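Local coordinates for protein twin-arginine translocation pathway signal (Rhodoferax ferrireducens, PDB 5IM2) that probably serves as the solute-binding component of a TRAP transporter, capturing small carboxylates outside the membrane, and holds a copurified benzoate in its pocket, at residues 112-115 and 116-120; 184-187 and 188-191; 219-223 and 224-228; 274-277 and 278-281; 318-321 and 322-326. One frame throughout, in Å; residues are numbered along the deposited sequence.

Interaction 1: 112-115 and 116-120; sequences IWTI and PGYTA. With BEZ (benzoic acid), chain B.
Ile115 lies over one face of the Tyr118 ring beside the benzoate. The phenol OH donates to BEZ O2 at 2.7 Å, with the carboxylate oxygen lying at the ring's edge in its plane. Over one face of the same ring sits Ile115 CB, 3.7 Å from the centroid and only 8° off the normal, a CH-pi contact almost straight over the ring centre. Further along that side chain, Ile115 CD1 reaches Tyr118 CE1 at 3.6 Å and also touches BEZ O2 at 3.5 Å. This is the turn that ends strand 111-114: Pro116, Gly117 and Tyr118 form a short 3-10 segment, and Tyr118 N closes it by donating to Ile115 O at 3.0 Å. With CG placed anti to its carbonyl carbon (chi1 -79°), the tyrosine folds back over the isoleucine. A phenylalanine here would probably leave BEZ O2 without this hydroxyl donor and the backbone N-H of Leu214 without the oxygen it binds. Around this pair, the pocket residue Phe56 meets the Tyr118 ring with the planes at about 60°, Phe263 of the neighbouring strand touches Ile115, and Arg192 NH2 gives the benzoate a second hydrogen bond.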
loop_
_atom_site.group_PDB
_atom_site.type_symbol
_atom_site.label_atom_id
_atom_site.label_comp_id
_atom_site.label_asym_id
_atom_site.label_seq_id
_atom_site.Cartn_x
_atom_site.Cartn_y
_atom_site.Cartn_z
ATOM N N ILE A 112 -12.842 -6.677 -2.317
ATOM C CA ILE A 112 -11.439 -7.028 -2.134
ATOM C C ILE A 112 -10.665 -5.812 -1.633
ATOM O O ILE A 112 -11.074 -4.658 -1.811
ATOM C CB ILE A 112 -10.807 -7.611 -3.433
ATOM C CG1 ILE A 112 -10.832 -6.625 -4.588
ATOM C CG2 ILE A 112 -11.571 -8.846 -3.819
ATOM C CD1 ILE A 112 -9.611 -5.778 -4.719
ATOM N N TRP A 113 -9.523 -6.090 -0.979
ATOM C CA TRP A 113 -8.529 -5.086 -0.615
ATOM C C TRP A 113 -7.196 -5.590 -1.145
ATOM O O TRP A 113 -6.774 -6.709 -0.799
ATOM C CB TRP A 113 -8.473 -4.879 0.907
ATOM C CG TRP A 113 -7.554 -3.821 1.436
ATOM C CD1 TRP A 113 -7.849 -2.499 1.627
ATOM C CD2 TRP A 113 -6.228 -4.011 1.929
ATOM N NE1 TRP A 113 -6.765 -1.848 2.187
ATOM C CE2 TRP A 113 -5.776 -2.759 2.410
ATOM C CE3 TRP A 113 -5.375 -5.117 2.020
ATOM C CZ2 TRP A 113 -4.509 -2.575 2.950
ATOM C CZ3 TRP A 113 -4.122 -4.933 2.552
ATOM C CH2 TRP A 113 -3.706 -3.680 3.028
ATOM N N THR A 114 -6.584 -4.815 -2.027
ATOM C CA THR A 114 -5.365 -5.247 -2.709
ATOM C C THR A 114 -4.464 -4.053 -3.001
ATOM O O THR A 114 -4.857 -2.895 -2.845
ATOM C CB THR A 114 -5.697 -6.005 -4.010
ATOM O OG1 THR A 114 -4.552 -6.758 -4.442
ATOM C CG2 THR A 114 -6.132 -5.022 -5.131
ATOM N N ILE A 115 -3.238 -4.354 -3.417
ATOM C CA ILE A 115 -2.327 -3.369 -3.993
ATOM C C ILE A 115 -2.524 -3.365 -5.512
ATOM O O ILE A 115 -2.254 -4.399 -6.162
ATOM C CB ILE A 115 -0.871 -3.691 -3.623
ATOM C CG1 ILE A 115 -0.673 -3.525 -2.108
ATOM C CG2 ILE A 115 0.113 -2.826 -4.405
ATOM C CD1 ILE A 115 0.747 -3.721 -1.554
ATOM N N PRO A 116 -2.988 -2.246 -6.116
ATOM C CA PRO A 116 -3.120 -2.203 -7.584
ATOM C C PRO A 116 -1.868 -2.654 -8.327
ATOM O O PRO A 116 -1.999 -3.423 -9.279
ATOM C CB PRO A 116 -3.466 -0.730 -7.854
ATOM C CG PRO A 116 -4.172 -0.296 -6.568
ATOM C CD PRO A 116 -3.412 -0.984 -5.486
ATOM N N GLY A 117 -0.674 -2.233 -7.884
ATOM C CA GLY A 117 0.580 -2.546 -8.561
ATOM C C GLY A 117 1.009 -3.995 -8.452
ATOM O O GLY A 117 1.999 -4.378 -9.072
ATOM N N TYR A 118 0.304 -4.819 -7.672
ATOM C CA TYR A 118 0.511 -6.263 -7.800
ATOM C C TYR A 118 0.181 -6.774 -9.205
ATOM O O TYR A 118 0.630 -7.862 -9.573
ATOM C CB TYR A 118 -0.361 -7.018 -6.792
ATOM C CG TYR A 118 0.126 -7.068 -5.348
ATOM C CD1 TYR A 118 1.329 -6.486 -4.936
ATOM C CD2 TYR A 118 -0.669 -7.681 -4.366
ATOM C CE1 TYR A 118 1.750 -6.557 -3.593
ATOM C CE2 TYR A 118 -0.263 -7.768 -3.064
ATOM C CZ TYR A 118 0.950 -7.219 -2.659
ATOM O OH TYR A 118 1.308 -7.350 -1.329
ATOM N N THR A 119 -0.579 -6.016 -9.992
ATOM C CA THR A 119 -0.900 -6.342 -11.384
ATOM C C THR A 119 -0.174 -5.325 -12.268
ATOM O O THR A 119 -0.648 -4.202 -12.444
ATOM C CB THR A 119 -2.410 -6.303 -11.609
ATOM O OG1 THR A 119 -3.084 -6.839 -10.465
ATOM C CG2 THR A 119 -2.791 -7.109 -12.825
ATOM N N ALA A 120 0.968 -5.731 -12.822
ATOM C CA ALA A 120 1.901 -4.895 -13.579
ATOM C C ALA A 120 1.236 -3.981 -14.611
ATOM O O ALA A 120 0.503 -4.440 -15.486
ATOM C CB ALA A 120 2.896 -5.821 -14.285
HETATM C C BEZ B . 3.477 -4.972 0.699
HETATM O O1 BEZ B . 4.586 -4.365 0.700
HETATM O O2 BEZ B . 3.230 -5.798 -0.211
HETATM C C1 BEZ B . 2.486 -4.727 1.797
HETATM C C2 BEZ B . 1.260 -5.386 1.782
HETATM C C3 BEZ B . 0.367 -5.167 2.832
HETATM C C4 BEZ B . 0.698 -4.288 3.848
HETATM C C5 BEZ B . 1.906 -3.617 3.845
HETATM C C6 BEZ B . 2.813 -3.841 2.804
#

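Interaction 2: 184-187 and 188-191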
loop_
_atom_site.group_PDB
_atom_site.type_symbol
_atom_site.label_atom_id
_atom_site.label_comp_id
_atom_site.label_asym_id
_atom_site.label_seq_id
_atom_site.Cartn_x
_atom_site.Cartn_y
_atom_site.Cartn_z
ATOM N N ALA A 184 25.071 3.091 -1.232
ATOM C CA ALA A 184 26.061 2.117 -1.684
ATOM C C ALA A 184 25.923 0.771 -0.990
ATOM O O ALA A 184 26.365 -0.245 -1.534
ATOM C CB ALA A 184 27.476 2.637 -1.452
ATOM N N ASP A 185 25.331 0.734 0.199
ATOM C CA ASP A 185 25.181 -0.530 0.905
ATOM C C ASP A 185 24.158 -1.440 0.234
ATOM O O ASP A 185 24.106 -2.637 0.534
ATOM C CB ASP A 185 24.804 -0.252 2.371
ATOM C CG ASP A 185 25.977 0.343 3.181
ATOM O OD1 ASP A 185 27.136 -0.022 2.906
ATOM O OD2 ASP A 185 25.747 1.162 4.110
ATOM N N LEU A 186 23.398 -0.922 -0.707
ATOM C CA LEU A 186 22.400 -1.723 -1.417
ATOM C C LEU A 186 22.941 -2.378 -2.668
ATOM O O LEU A 186 22.222 -3.167 -3.283
ATOM C CB LEU A 186 21.222 -0.867 -1.818
ATOM C CG LEU A 186 20.338 -0.457 -0.621
ATOM C CD1 LEU A 186 19.573 0.745 -0.980
ATOM C CD2 LEU A 186 19.363 -1.535 -0.237
ATOM N N LYS A 187 24.151 -2.023 -3.077
ATOM C CA LYS A 187 24.692 -2.480 -4.353
ATOM C C LYS A 187 24.670 -3.991 -4.422
ATOM O O LYS A 187 25.234 -4.664 -3.556
ATOM C CB LYS A 187 26.124 -1.981 -4.537
ATOM C CG LYS A 187 26.268 -0.514 -4.880
ATOM C CD LYS A 187 27.656 -0.248 -5.459
ATOM C CE LYS A 187 27.913 1.235 -5.670
ATOM N NZ LYS A 187 29.347 1.479 -5.999
ATOM N N GLY A 188 24.031 -4.521 -5.461
ATOM C CA GLY A 188 24.017 -5.947 -5.727
ATOM C C GLY A 188 23.146 -6.766 -4.803
ATOM O O GLY A 188 23.030 -7.972 -5.013
ATOM N N LEU A 189 22.529 -6.167 -3.782
ATOM C CA LEU A 189 21.586 -6.898 -2.953
ATOM C C LEU A 189 20.299 -7.188 -3.699
ATOM O O LEU A 189 19.726 -6.314 -4.352
ATOM C CB LEU A 189 21.227 -6.122 -1.689
ATOM C CG LEU A 189 22.323 -5.868 -0.649
ATOM C CD1 LEU A 189 21.695 -5.282 0.622
ATOM C CD2 LEU A 189 23.088 -7.125 -0.316
ATOM N N LYS A 190 19.824 -8.421 -3.566
ATOM C CA LYS A 190 18.518 -8.804 -4.094
ATOM C C LYS A 190 17.446 -8.328 -3.122
ATOM O O LYS A 190 17.287 -8.897 -2.044
ATOM C CB LYS A 190 18.448 -10.317 -4.295
ATOM C CG LYS A 190 19.288 -10.841 -5.439
ATOM C CD LYS A 190 19.276 -12.354 -5.479
ATOM C CE LYS A 190 19.806 -12.982 -4.170
ATOM N NZ LYS A 190 20.063 -14.460 -4.271
ATOM N N MET A 191 16.707 -7.284 -3.507
ATOM C CA MET A 191 15.757 -6.592 -2.641
ATOM C C MET A 191 14.351 -6.672 -3.211
ATOM O O MET A 191 14.114 -6.261 -4.348
ATOM C CB MET A 191 16.157 -5.128 -2.477
ATOM C CG MET A 191 17.452 -4.942 -1.706
ATOM S SD MET A 191 17.381 -5.488 0.035
ATOM C CE MET A 191 16.165 -4.341 0.682
#
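The peptide carbonyl of Leu186 is the flat group on which Leu189 settles. Leu189 N donates to Leu186 O at 3.1 Å with an N-H...O angle of 155°, approaching from above the carbonyl plane, 43° out of it, and not along a lone pair. The side chain of Leu189 lies close to the same oxygen, its CB 3.5 Å from Leu186 O, and one branch goes on to the preceding peptide, where Leu189 CD1 comes within 3.6 Å of Asp185 O. The carboxylate of Asp185 is turned to other work: its OD2 accepts from the backbone N-H groups of Lys181 and Thr182, just before this segment. The hydrogen bond from Leu189 to Leu186 closes a type II beta turn with Lys187 and Gly188 at its corners. Gly188 has phi 74°, a conformation that favours glycine, and a beta carbon there would collide with Lys187 O. The turn carries the chain from the 3-10 segment into strand 190-193 of the six-stranded sheet. Beside the turn the apolar side chains meet, though loosely: Leu186 CD2 is 4.5 Å from Leu189 CD1, while Leu186 CD2 and Met191 CG approach to 4.2 Å, those two side chains crossing at about a right angle. Bent at chi2 and chi3, the Met191 chain curls back on itself. Phe173 touches both Leu186 and Met191, and helix 196-205 contributes Leu205 against the leucine and Leu202 against the methionine.

Interaction 3: 219-223 and 224-228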
loop_
_atom_site.group_PDB
_atom_site.type_symbol
_atom_site.label_atom_id
_atom_site.label_comp_id
_atom_site.label_asym_id
_atom_site.label_seq_id
_atom_site.Cartn_x
_atom_site.Cartn_y
_atom_site.Cartn_z
ATOM N N ASP A 219 8.981 -17.350 2.152
ATOM C CA ASP A 219 9.587 -18.441 1.392
ATOM C C ASP A 219 10.765 -17.939 0.574
ATOM O O ASP A 219 11.735 -18.671 0.367
ATOM C CB ASP A 219 8.546 -19.102 0.478
ATOM C CG ASP A 219 9.177 -20.029 -0.584
ATOM O OD1 ASP A 219 9.374 -21.228 -0.295
ATOM O OD2 ASP A 219 9.455 -19.561 -1.714
ATOM N N ALA A 220 10.719 -16.679 0.132
ATOM C CA ALA A 220 11.844 -16.132 -0.616
ATOM C C ALA A 220 13.019 -15.801 0.298
ATOM O O ALA A 220 14.179 -16.070 -0.049
ATOM C CB ALA A 220 11.401 -14.901 -1.394
ATOM N N LEU A 221 12.750 -15.233 1.470
ATOM C CA LEU A 221 13.825 -15.013 2.428
ATOM C C LEU A 221 14.478 -16.336 2.811
ATOM O O LEU A 221 15.709 -16.433 2.890
ATOM C CB LEU A 221 13.302 -14.276 3.667
ATOM C CG LEU A 221 13.171 -12.740 3.569
ATOM C CD1 LEU A 221 12.532 -12.192 4.827
ATOM C CD2 LEU A 221 14.481 -12.021 3.330
ATOM N N SER A 222 13.678 -17.382 3.006
ATOM C CA SER A 222 14.233 -18.625 3.531
ATOM C C SER A 222 14.998 -19.400 2.474
ATOM O O SER A 222 16.040 -19.997 2.774
ATOM C CB SER A 222 13.109 -19.484 4.107
ATOM O OG SER A 222 12.576 -18.872 5.261
ATOM N N LYS A 223 14.487 -19.454 1.248
ATOM C CA LYS A 223 15.247 -20.135 0.210
ATOM C C LYS A 223 16.373 -19.268 -0.332
ATOM O O LYS A 223 17.217 -19.783 -1.069
ATOM C CB LYS A 223 14.316 -20.620 -0.919
ATOM C CG LYS A 223 13.697 -19.550 -1.833
ATOM C CD LYS A 223 12.648 -20.202 -2.748
ATOM C CE LYS A 223 11.904 -19.208 -3.638
ATOM N NZ LYS A 223 10.870 -19.949 -4.429
ATOM N N GLY A 224 16.428 -17.988 0.043
ATOM C CA GLY A 224 17.520 -17.109 -0.332
ATOM C C GLY A 224 17.415 -16.450 -1.691
ATOM O O GLY A 224 18.434 -15.986 -2.208
ATOM N N THR A 225 16.223 -16.376 -2.296
ATOM C CA THR A 225 16.129 -15.652 -3.558
ATOM C C THR A 225 16.094 -14.150 -3.352
ATOM O O THR A 225 16.184 -13.400 -4.335
ATOM C CB THR A 225 14.908 -16.098 -4.382
ATOM O OG1 THR A 225 13.714 -16.005 -3.611
ATOM C CG2 THR A 225 15.092 -17.550 -4.877
ATOM N N ILE A 226 15.944 -13.685 -2.109
ATOM C CA ILE A 226 16.116 -12.275 -1.782
ATOM C C ILE A 226 16.968 -12.144 -0.529
ATOM O O ILE A 226 16.942 -13.000 0.362
ATOM C CB ILE A 226 14.766 -11.534 -1.599
ATOM C CG1 ILE A 226 13.890 -12.202 -0.540
ATOM C CG2 ILE A 226 14.036 -11.429 -2.925
ATOM C CD1 ILE A 226 12.619 -11.412 -0.258
ATOM N N ASP A 227 17.731 -11.041 -0.480
ATOM C CA ASP A 227 18.553 -10.641 0.649
ATOM C C ASP A 227 17.790 -9.764 1.645
ATOM O O ASP A 227 18.230 -9.586 2.779
ATOM C CB ASP A 227 19.773 -9.866 0.131
ATOM C CG ASP A 227 20.694 -10.736 -0.735
ATOM O OD1 ASP A 227 20.897 -11.893 -0.332
ATOM O OD2 ASP A 227 21.217 -10.280 -1.798
ATOM N N GLY A 228 16.683 -9.187 1.225
ATOM C CA GLY A 228 15.989 -8.211 2.040
ATOM C C GLY A 228 14.731 -7.792 1.329
ATOM O O GLY A 228 14.458 -8.217 0.195
#
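Ala220 O takes two backbone donors as the helix gives way to the loop: Gly224 N at 3.0 Å and Thr225 N at 3.1 Å, both weak because the N-H groups are poorly aimed. Gly224 N also makes a weak bond to Leu221 O, at 3.3 Å. The six-to-one pair from Thr225 to Ala220, the inner pair from Gly224 to Leu221, and the positive phi of Gly224 (84°) are the marks of a Schellman motif, a common way of ending a helix. A beta carbon at Gly224 would run into Lys223 O. Alongside, on the helix surface, Lys223 NZ forms a salt bridge with Asp219 OD2 one turn back, and its extended chain passes over Thr225, with Lys223 CE 3.8 Å from Thr225 CG2. The packing lies on the inner side. Ile226 CG1, set between the backbone N and the carbonyl carbon (chi1 56°), is turned back to the helix, where it meets Ala220 CB at 3.8 Å and Leu221 CD2 at 3.9 Å. Cutting Ile226 back to an alanine would probably open a gap against Ala220 and Leu221 and leave the helix end less firmly seated on the loop. Met212 also packs on both Ala220 and Ile226. Carbonyls here also draw lysines, Lys176 NZ to Leu221 O and Lys190 NZ to Gly224 O; these positive charges are likely to offset the negative end of the helix dipole.

Interaction 4: 274-277 and 278-281; sequences ALPP and DLRK
Arg280 folds back over the loop that leads into the helix, and three hydrogen bonds link the two segments. Two are backbone bonds of the first helical turn: Arg280 N to Pro276 O at 2.9 Å, almost straight at 175°, and Lys281 N to Pro277 O at 3.0 Å. The third comes from the side chain, Arg280 NH1 to Leu275 O at 2.8 Å, and is weak. The same NH1 also donates to Tyr272 O, so one nitrogen joins a carbonyl of helix 269-273 to one of the loop that follows. A kink at chi3 (51°) turns the guanidinium back, and one of its faces lies over Pro277 CA and Pro276 O. The setting is the start of helix 277-285, with Pro276 as N-cap and Pro277 as first residue, a position where proline is at home because no helical N-H is lost. Among the charges, Asp278 OD2 makes a salt bridge with Arg82, while its OD1 touches Pro276 CB at 3.2 Å; an acid at this end would probably be favoured by the helix dipole. Apolar contacts complete the account: Leu279 CD1 rests on Pro276 CD at 3.9 Å, and Leu275 CD1 reaches Arg280 CA, also at 3.9 Å. Both leucines bear on Val49 of strand 49-55.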
loop_
_atom_site.group_PDB
_atom_site.type_symbol
_atom_site.label_atom_id
_atom_site.label_comp_id
_atom_site.label_asym_id
_atom_site.label_seq_id
_atom_site.Cartn_x
_atom_site.Cartn_y
_atom_site.Cartn_z
ATOM N N ALA A 274 -27.081 -3.679 -6.899
ATOM C CA ALA A 274 -28.153 -4.558 -6.467
ATOM C C ALA A 274 -28.576 -4.365 -5.010
ATOM O O ALA A 274 -29.579 -4.962 -4.595
ATOM C CB ALA A 274 -27.722 -6.008 -6.673
ATOM N N LEU A 275 -27.852 -3.577 -4.226
ATOM C CA LEU A 275 -28.219 -3.364 -2.836
ATOM C C LEU A 275 -29.510 -2.551 -2.776
ATOM O O LEU A 275 -29.794 -1.752 -3.679
ATOM C CB LEU A 275 -27.120 -2.622 -2.088
ATOM C CG LEU A 275 -25.807 -3.343 -1.776
ATOM C CD1 LEU A 275 -24.754 -2.369 -1.245
ATOM C CD2 LEU A 275 -26.045 -4.501 -0.806
ATOM N N PRO A 276 -30.328 -2.752 -1.747
ATOM C CA PRO A 276 -31.386 -1.795 -1.488
ATOM C C PRO A 276 -30.792 -0.411 -1.336
ATOM O O PRO A 276 -29.667 -0.251 -0.821
ATOM C CB PRO A 276 -32.003 -2.297 -0.177
ATOM C CG PRO A 276 -31.695 -3.743 -0.142
ATOM C CD PRO A 276 -30.333 -3.843 -0.761
ATOM N N PRO A 277 -31.503 0.624 -1.768
ATOM C CA PRO A 277 -30.968 1.974 -1.558
ATOM C C PRO A 277 -30.525 2.225 -0.122
ATOM O O PRO A 277 -29.497 2.877 0.091
ATOM C CB PRO A 277 -32.139 2.879 -1.970
ATOM C CG PRO A 277 -32.926 2.088 -2.912
ATOM C CD PRO A 277 -32.814 0.649 -2.440
ATOM N N ASP A 278 -31.263 1.730 0.875
ATOM C CA ASP A 278 -30.906 2.052 2.255
ATOM C C ASP A 278 -29.566 1.430 2.646
ATOM O O ASP A 278 -28.759 2.054 3.349
ATOM C CB ASP A 278 -32.028 1.610 3.205
ATOM C CG ASP A 278 -32.370 0.141 3.064
ATOM O OD1 ASP A 278 -31.573 -0.593 2.443
ATOM O OD2 ASP A 278 -33.431 -0.281 3.575
ATOM N N LEU A 279 -29.291 0.208 2.176
ATOM C CA LEU A 279 -28.019 -0.439 2.478
ATOM C C LEU A 279 -26.884 0.105 1.621
ATOM O O LEU A 279 -25.758 0.231 2.107
ATOM C CB LEU A 279 -28.155 -1.956 2.297
ATOM C CG LEU A 279 -29.201 -2.622 3.201
ATOM C CD1 LEU A 279 -29.150 -4.132 2.996
ATOM C CD2 LEU A 279 -28.954 -2.271 4.658
ATOM N N ARG A 280 -27.169 0.470 0.373
ATOM C CA ARG A 280 -26.182 1.179 -0.425
ATOM C C ARG A 280 -25.742 2.454 0.284
ATOM O O ARG A 280 -24.553 2.782 0.302
ATOM C CB ARG A 280 -26.747 1.472 -1.816
ATOM C CG ARG A 280 -25.770 2.219 -2.750
ATOM C CD ARG A 280 -26.066 2.013 -4.237
ATOM N NE ARG A 280 -27.471 2.277 -4.550
ATOM C CZ ARG A 280 -28.381 1.350 -4.836
ATOM N NH1 ARG A 280 -28.057 0.060 -4.883
ATOM N NH2 ARG A 280 -29.635 1.720 -5.083
ATOM N N LYS A 281 -26.677 3.170 0.915
ATOM C CA LYS A 281 -26.293 4.393 1.617
ATOM C C LYS A 281 -25.319 4.097 2.751
ATOM O O LYS A 281 -24.381 4.866 2.989
ATOM C CB LYS A 281 -27.532 5.105 2.157
ATOM C CG LYS A 281 -27.218 6.387 2.911
ATOM C CD LYS A 281 -28.473 7.129 3.329
ATOM C CE LYS A 281 -28.194 8.609 3.558
ATOM N NZ LYS A 281 -29.434 9.422 3.401
#

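Interaction 5: 318-321 and 322-326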
loop_
_atom_site.group_PDB
_atom_site.type_symbol
_atom_site.label_atom_id
_atom_site.label_comp_id
_atom_site.label_asym_id
_atom_site.label_seq_id
_atom_site.Cartn_x
_atom_site.Cartn_y
_atom_site.Cartn_z
ATOM N N TYR A 318 18.369 1.152 12.490
ATOM C CA TYR A 318 19.105 2.367 12.189
ATOM C C TYR A 318 18.162 3.350 11.512
ATOM O O TYR A 318 17.317 2.953 10.704
ATOM C CB TYR A 318 20.293 2.053 11.288
ATOM C CG TYR A 318 21.089 3.252 10.826
ATOM C CD1 TYR A 318 21.955 3.905 11.688
ATOM C CD2 TYR A 318 20.981 3.728 9.521
ATOM C CE1 TYR A 318 22.689 4.995 11.269
ATOM C CE2 TYR A 318 21.713 4.823 9.091
ATOM C CZ TYR A 318 22.563 5.457 9.968
ATOM O OH TYR A 318 23.311 6.542 9.557
ATOM N N ALA A 319 18.301 4.629 11.853
ATOM C CA ALA A 319 17.533 5.687 11.219
ATOM C C ALA A 319 18.461 6.494 10.325
ATOM O O ALA A 319 19.422 7.107 10.804
ATOM C CB ALA A 319 16.866 6.599 12.243
ATOM N N ILE A 320 18.152 6.510 9.036
ATOM C CA ILE A 320 18.940 7.243 8.055
ATOM C C ILE A 320 18.641 8.733 8.226
ATOM O O ILE A 320 17.481 9.153 8.084
ATOM C CB ILE A 320 18.627 6.750 6.630
ATOM C CG1 ILE A 320 19.163 5.333 6.445
ATOM C CG2 ILE A 320 19.237 7.666 5.565
ATOM C CD1 ILE A 320 18.559 4.617 5.225
ATOM N N PRO A 321 19.644 9.553 8.539
ATOM C CA PRO A 321 19.401 10.982 8.780
ATOM C C PRO A 321 19.029 11.730 7.507
ATOM O O PRO A 321 19.240 11.269 6.384
ATOM C CB PRO A 321 20.734 11.482 9.349
ATOM C CG PRO A 321 21.747 10.510 8.867
ATOM C CD PRO A 321 21.056 9.188 8.730
ATOM N N ALA A 322 18.447 12.915 7.713
ATOM C CA ALA A 322 17.919 13.699 6.595
ATOM C C ALA A 322 18.992 14.018 5.564
ATOM O O ALA A 322 18.696 14.089 4.361
ATOM C CB ALA A 322 17.314 15.007 7.124
ATOM N N LEU A 323 20.231 14.242 6.026
ATOM C CA LEU A 323 21.344 14.588 5.142
ATOM C C LEU A 323 21.682 13.445 4.194
ATOM O O LEU A 323 21.898 13.668 2.998
ATOM C CB LEU A 323 22.577 14.955 5.969
ATOM C CG LEU A 323 23.774 15.474 5.172
ATOM C CD1 LEU A 323 23.486 16.862 4.581
ATOM C CD2 LEU A 323 25.013 15.491 6.060
ATOM N N GLU A 324 21.758 12.219 4.711
ATOM C CA GLU A 324 21.939 11.067 3.835
ATOM C C GLU A 324 20.694 10.796 3.006
ATOM O O GLU A 324 20.790 10.352 1.853
ATOM C CB GLU A 324 22.306 9.831 4.656
ATOM C CG GLU A 324 22.405 8.531 3.830
ATOM C CD GLU A 324 23.497 8.559 2.758
ATOM O OE1 GLU A 324 24.426 9.381 2.857
ATOM O OE2 GLU A 324 23.419 7.747 1.807
ATOM N N ALA A 325 19.514 11.044 3.566
ATOM C CA ALA A 325 18.310 10.895 2.774
ATOM C C ALA A 325 18.436 11.673 1.475
ATOM O O ALA A 325 17.945 11.230 0.442
ATOM C CB ALA A 325 17.100 11.349 3.573
ATOM N N GLN A 326 19.147 12.804 1.497
ATOM C CA GLN A 326 19.299 13.602 0.282
ATOM C C GLN A 326 20.055 12.842 -0.798
ATOM O O GLN A 326 19.783 13.030 -1.989
ATOM C CB GLN A 326 20.003 14.924 0.592
ATOM C CG GLN A 326 19.084 15.973 1.188
ATOM C CD GLN A 326 18.001 16.410 0.214
ATOM O OE1 GLN A 326 16.813 16.404 0.543
ATOM N NE2 GLN A 326 18.408 16.792 -0.992
#
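A strand-to-helix junction is made here, in which Pro321 serves as N-cap between the edge strand 316-320 of the six-stranded sheet and helix 322-332. The short strand and helix segments run at 61° to each other, their axes 8.2 Å apart at closest approach. Pro321 O takes the N-H of Ala325 at 2.8 Å, with an angle of 161°, and that bond closes the first helical turn. Ala325 CB sits 3.5 Å from the same oxygen. Beside it, the side chains of Ile320 and Glu324 meet through their aliphatic parts: Ile320 CG2 lies 3.7 Å from Glu324 CG and 3.9 Å from Glu324 CB. The methyl branch, placed anti to the isoleucine nitrogen, faces the helix in this way and also approaches Ala325 N. Glu324 then bends at chi2, which carries its carboxylate away from the strand; the side chain touches Thr182. Ile320 is buried and also packs on Ser249 and Phe251 of the adjoining strand. The junction is thus stitched by one good backbone bond and by contacts of methyl and methylene groups, while the acid stands in the first helical turn, near backbone N-H groups that would probably suit its negative charge.

In the fold
The five contacts follow one another along the chain and all are local, yet they sample both sheets of a two-lobed solute-binding protein. Interactions 1 and 4 belong with the five-stranded sheet, about 27 Å apart between centres; interactions 2, 3 and 5 belong with the six-stranded one. Interactions 2 and 3 touch directly: Lys190 O lies 2.7 Å from Asp227 N, a probable hydrogen bond, where strand 190-193 pairs with the chain entering strand 228-232. Interaction 5 borders the same sheet, about 17 Å from interaction 2 between centres. Interactions 2 and 4 are farthest apart, about 51 Å between centres. Interaction 1 alone contacts benzoate, which Arg192, just past interaction 2, binds from the other sheet, so the ligand bridges the lobes.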